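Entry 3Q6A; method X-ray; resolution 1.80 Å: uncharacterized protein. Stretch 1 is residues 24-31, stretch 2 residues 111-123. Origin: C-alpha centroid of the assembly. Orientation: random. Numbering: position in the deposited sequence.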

# COMPACT_ATOMS: atom_id res chain seq x y z
N GLU D 24 -13.07 6.02 17.68
CA GLU D 24 -13.98 5.06 17.05
C GLU D 24 -13.67 4.81 15.57
O GLU D 24 -14.12 3.82 15.01
CB GLU D 24 -15.43 5.55 17.16
CG GLU D 24 -15.81 6.16 18.50
CD GLU D 24 -17.30 6.42 18.61
OE1 GLU D 24 -17.87 7.06 17.70
OE2 GLU D 24 -17.91 5.99 19.61
N LYS D 25 -12.91 5.71 14.95
CA LYS D 25 -12.61 5.60 13.52
C LYS D 25 -11.28 4.92 13.17
O LYS D 25 -11.19 4.18 12.18
CB LYS D 25 -12.64 6.99 12.86
CG LYS D 25 -13.98 7.74 12.98
CD LYS D 25 -13.88 9.09 12.27
CE LYS D 25 -15.13 9.94 12.45
NZ LYS D 25 -16.33 9.34 11.84
N ILE D 26 -10.26 5.17 13.98
CA ILE D 26 -8.93 4.62 13.71
C ILE D 26 -8.88 3.11 13.46
O ILE D 26 -8.06 2.63 12.66
CB ILE D 26 -7.94 4.99 14.85
CG1 ILE D 26 -6.51 4.76 14.38
CG2 ILE D 26 -8.25 4.16 16.09
CD1 ILE D 26 -5.51 5.76 14.93
N GLY D 27 -9.75 2.37 14.13
CA GLY D 27 -9.78 0.92 13.99
C GLY D 27 -10.08 0.40 12.59
O GLY D 27 -9.83 -0.77 12.29
N GLY D 28 -10.60 1.26 11.74
CA GLY D 28 -10.93 0.81 10.40
C GLY D 28 -9.74 0.73 9.46
O GLY D 28 -9.87 0.20 8.36
N PHE D 29 -8.58 1.26 9.87
CA PHE D 29 -7.41 1.23 8.98
C PHE D 29 -6.04 1.16 9.68
O PHE D 29 -5.03 0.91 9.03
CB PHE D 29 -7.45 2.45 8.06
CG PHE D 29 -7.22 3.77 8.78
CD1 PHE D 29 -5.96 4.37 8.77
CD2 PHE D 29 -8.25 4.36 9.51
CE1 PHE D 29 -5.72 5.56 9.47
CE2 PHE D 29 -8.02 5.55 10.23
CZ PHE D 29 -6.75 6.16 10.21
N TRP D 30 -6.00 1.40 10.98
CA TRP D 30 -4.72 1.38 11.68
C TRP D 30 -4.89 0.70 13.04
O TRP D 30 -5.39 -0.42 13.11
CB TRP D 30 -4.23 2.81 11.82
CG TRP D 30 -2.76 2.96 12.05
CD1 TRP D 30 -1.84 1.96 12.19
CD2 TRP D 30 -2.04 4.19 12.14
NE1 TRP D 30 -0.59 2.51 12.36
CE2 TRP D 30 -0.69 3.87 12.33
CE3 TRP D 30 -2.42 5.54 12.07
CZ2 TRP D 30 0.30 4.86 12.46
CZ3 TRP D 30 -1.45 6.51 12.20
CH2 TRP D 30 -0.10 6.17 12.40
N PHE D 31 -4.48 1.37 14.11
CA PHE D 31 -4.61 0.80 15.45
C PHE D 31 -6.03 0.31 15.73
O PHE D 31 -7.02 0.91 15.28
CB PHE D 31 -4.21 1.84 16.50
CG PHE D 31 -2.84 2.40 16.29
CD1 PHE D 31 -1.71 1.62 16.55
CD2 PHE D 31 -2.66 3.70 15.83
CE1 PHE D 31 -0.44 2.12 16.34
CE2 PHE D 31 -1.38 4.22 15.62
CZ PHE D 31 -0.27 3.42 15.87
N GLY D 111 5.16 0.10 5.47
CA GLY D 111 4.15 0.34 6.49
C GLY D 111 3.29 1.56 6.22
O GLY D 111 2.06 1.52 6.37
N TRP D 112 3.93 2.65 5.81
CA TRP D 112 3.23 3.90 5.53
C TRP D 112 2.32 3.76 4.33
O TRP D 112 1.18 4.19 4.37
CB TRP D 112 4.22 5.03 5.30
CG TRP D 112 4.89 5.50 6.56
CD1 TRP D 112 6.22 5.36 6.88
CD2 TRP D 112 4.26 6.13 7.68
NE1 TRP D 112 6.44 5.87 8.15
CE2 TRP D 112 5.26 6.34 8.66
CE3 TRP D 112 2.94 6.53 7.95
CZ2 TRP D 112 4.98 6.94 9.89
CZ3 TRP D 112 2.66 7.13 9.18
CH2 TRP D 112 3.68 7.32 10.13
N VAL D 113 2.83 3.12 3.27
CA VAL D 113 2.00 2.95 2.07
C VAL D 113 0.81 2.06 2.36
O VAL D 113 -0.30 2.36 1.95
CB VAL D 113 2.80 2.32 0.92
CG1 VAL D 113 1.88 2.12 -0.30
CG2 VAL D 113 3.98 3.23 0.56
N TYR D 114 1.04 0.96 3.07
CA TYR D 114 -0.07 0.07 3.40
C TYR D 114 -1.12 0.78 4.28
O TYR D 114 -2.32 0.72 3.99
CB TYR D 114 0.45 -1.17 4.14
CG TYR D 114 -0.62 -2.18 4.39
CD1 TYR D 114 -1.34 -2.75 3.34
CD2 TYR D 114 -0.95 -2.57 5.69
CE1 TYR D 114 -2.37 -3.67 3.57
CE2 TYR D 114 -1.99 -3.49 5.94
CZ TYR D 114 -2.69 -4.03 4.88
OH TYR D 114 -3.69 -4.96 5.11
N MSE D 115 -0.69 1.45 5.35
CA MSE D 115 -1.66 2.13 6.21
C MSE D 115 -2.52 3.13 5.42
O MSE D 115 -3.73 3.20 5.61
CB MSE D 115 -0.96 2.85 7.37
CG MSE D 115 -1.91 3.60 8.37
SE MSE D 115 -2.44 5.29 7.88
CE MSE D 115 -0.97 6.16 8.22
N LEU D 116 -1.88 3.89 4.54
CA LEU D 116 -2.59 4.91 3.75
C LEU D 116 -3.53 4.25 2.75
O LEU D 116 -4.57 4.81 2.39
CB LEU D 116 -1.57 5.85 3.06
CG LEU D 116 -0.81 6.78 4.02
CD1 LEU D 116 0.32 7.52 3.31
CD2 LEU D 116 -1.82 7.77 4.63
N SER D 117 -3.18 3.04 2.30
CA SER D 117 -4.05 2.31 1.37
C SER D 117 -5.26 1.82 2.13
O SER D 117 -6.37 1.86 1.62
CB SER D 117 -3.31 1.10 0.75
OG SER D 117 -2.23 1.56 -0.04
N CYS D 118 -5.04 1.34 3.35
CA CYS D 118 -6.14 0.88 4.19
C CYS D 118 -7.02 2.10 4.49
O CYS D 118 -8.24 2.00 4.52
CB CYS D 118 -5.61 0.31 5.49
SG CYS D 118 -4.71 -1.24 5.30
N LEU D 119 -6.38 3.24 4.74
CA LEU D 119 -7.12 4.47 5.02
C LEU D 119 -8.06 4.81 3.85
O LEU D 119 -9.26 5.03 4.04
CB LEU D 119 -6.14 5.62 5.24
CG LEU D 119 -6.78 7.01 5.38
CD1 LEU D 119 -7.61 7.05 6.66
CD2 LEU D 119 -5.71 8.07 5.34
N LYS D 120 -7.50 4.83 2.64
CA LYS D 120 -8.24 5.16 1.43
C LYS D 120 -9.45 4.26 1.22
O LYS D 120 -10.57 4.72 0.93
CB LYS D 120 -7.29 5.10 0.23
CG LYS D 120 -7.91 5.48 -1.12
CD LYS D 120 -6.93 5.32 -2.27
CE LYS D 120 -7.54 5.70 -3.62
NZ LYS D 120 -7.85 7.18 -3.74
N VAL D 121 -9.24 2.95 1.40
CA VAL D 121 -10.33 2.00 1.24
C VAL D 121 -11.42 2.19 2.30
O VAL D 121 -12.61 2.14 1.99
CB VAL D 121 -9.82 0.56 1.35
CG1 VAL D 121 -10.98 -0.41 1.23
CG2 VAL D 121 -8.78 0.31 0.26
N TYR D 122 -11.01 2.41 3.54
CA TYR D 122 -11.98 2.59 4.62
C TYR D 122 -12.86 3.83 4.41
O TYR D 122 -14.08 3.76 4.60
CB TYR D 122 -11.24 2.69 5.97
CG TYR D 122 -12.07 3.17 7.14
CD1 TYR D 122 -13.17 2.44 7.58
CD2 TYR D 122 -11.77 4.37 7.78
CE1 TYR D 122 -13.96 2.89 8.65
CE2 TYR D 122 -12.55 4.84 8.86
CZ TYR D 122 -13.64 4.09 9.28
OH TYR D 122 -14.44 4.54 10.31
N LEU D 123 -12.27 4.94 4.01
CA LEU D 123 -13.02 6.18 3.80
C LEU D 123 -13.78 6.25 2.47
O LEU D 123 -14.83 6.89 2.38
CB LEU D 123 -12.10 7.39 3.92
CG LEU D 123 -11.50 7.60 5.32
CD1 LEU D 123 -10.54 8.79 5.32
CD2 LEU D 123 -12.65 7.82 6.31
O HOH W 1 -8.98 -0.49 5.70

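The contact is built from side-chain packing: no direct hydrogen bond joins the two stretches, and the 458 Å² they bury together comes mostly from aromatic and aliphatic groups laid against one flank of the 111-123 helix. Residues Met115, Cys118 and Tyr122, spaced three or four apart, all send their CA-to-CB bonds toward residues 24-31, as expected for one helical face.

Phe29 is the centre of the contact, with 115 Å² covered. Phe29 CA lies 5.0 Å from Cys118 CA, and Phe29 CB sits 3.6 Å from Cys118 C and 3.6 Å from Leu119 N, so the side chain starts almost against the helix backbone. Its chi1 of 69° (p) and chi2 of 99° set the ring between several helix side chains. Leu119 CD1 stands 3.6 Å from the Phe29 ring centroid, only 6° off the normal, a nearly ideal CH-pi geometry; Leu119 reaches it with chi1 t and chi2 p. Met115 SE approaches the same ring differently, 3.7 Å from Phe29 CE1 and 87° off the normal, hence at the edge.

Met115, present as selenomethionine, serves two rings. With chi1 at -179° (t), Met115 CG lies over the Trp30 indole, 3.9 Å from the centroid of the five-membered ring and 15° off its normal. Chi2 of Met115 (-84°, m) then places its SE 4.6 Å from the centroid of the Trp30 six-membered ring, 25° off the normal, and still at the Phe29 edge; chi3 (-75°, m) orients only the terminal CE. Trp30, at chi1 -159° (t) and chi2 -3°, starts sideways, but its end comes nearer the helix; Trp30 CH2 reaches to 4.3 Å from Trp112 CZ3.

At the other end, Tyr122 (chi1 167°, t; chi2 63°) spreads its ring beneath the Gly28 backbone. Gly28 CA is 4.1 Å from the Tyr122 ring centroid and 15° off the normal, a CH-pi contact over the face. The absence of a side chain matters here: an ideal CB on Gly28 would fall 2.6 Å from Tyr122 CE1, a clash. Lys25 O comes within 3.6 Å of Tyr122 CE2, but this carbonyl already accepts from Gly28 N at 3.0 Å, holding the turn. Lys25 starts sideways, with its CB 4.0 Å from Tyr122 OH; with chi2 and chi3 both t, its end leads away from the helix.

One water supplies the polar link, donating to Gly28 O and to Cys118 O, its oxygen 2.9 Å from each. Phe29 O, by contrast, is buried by the contact without a partner in the model.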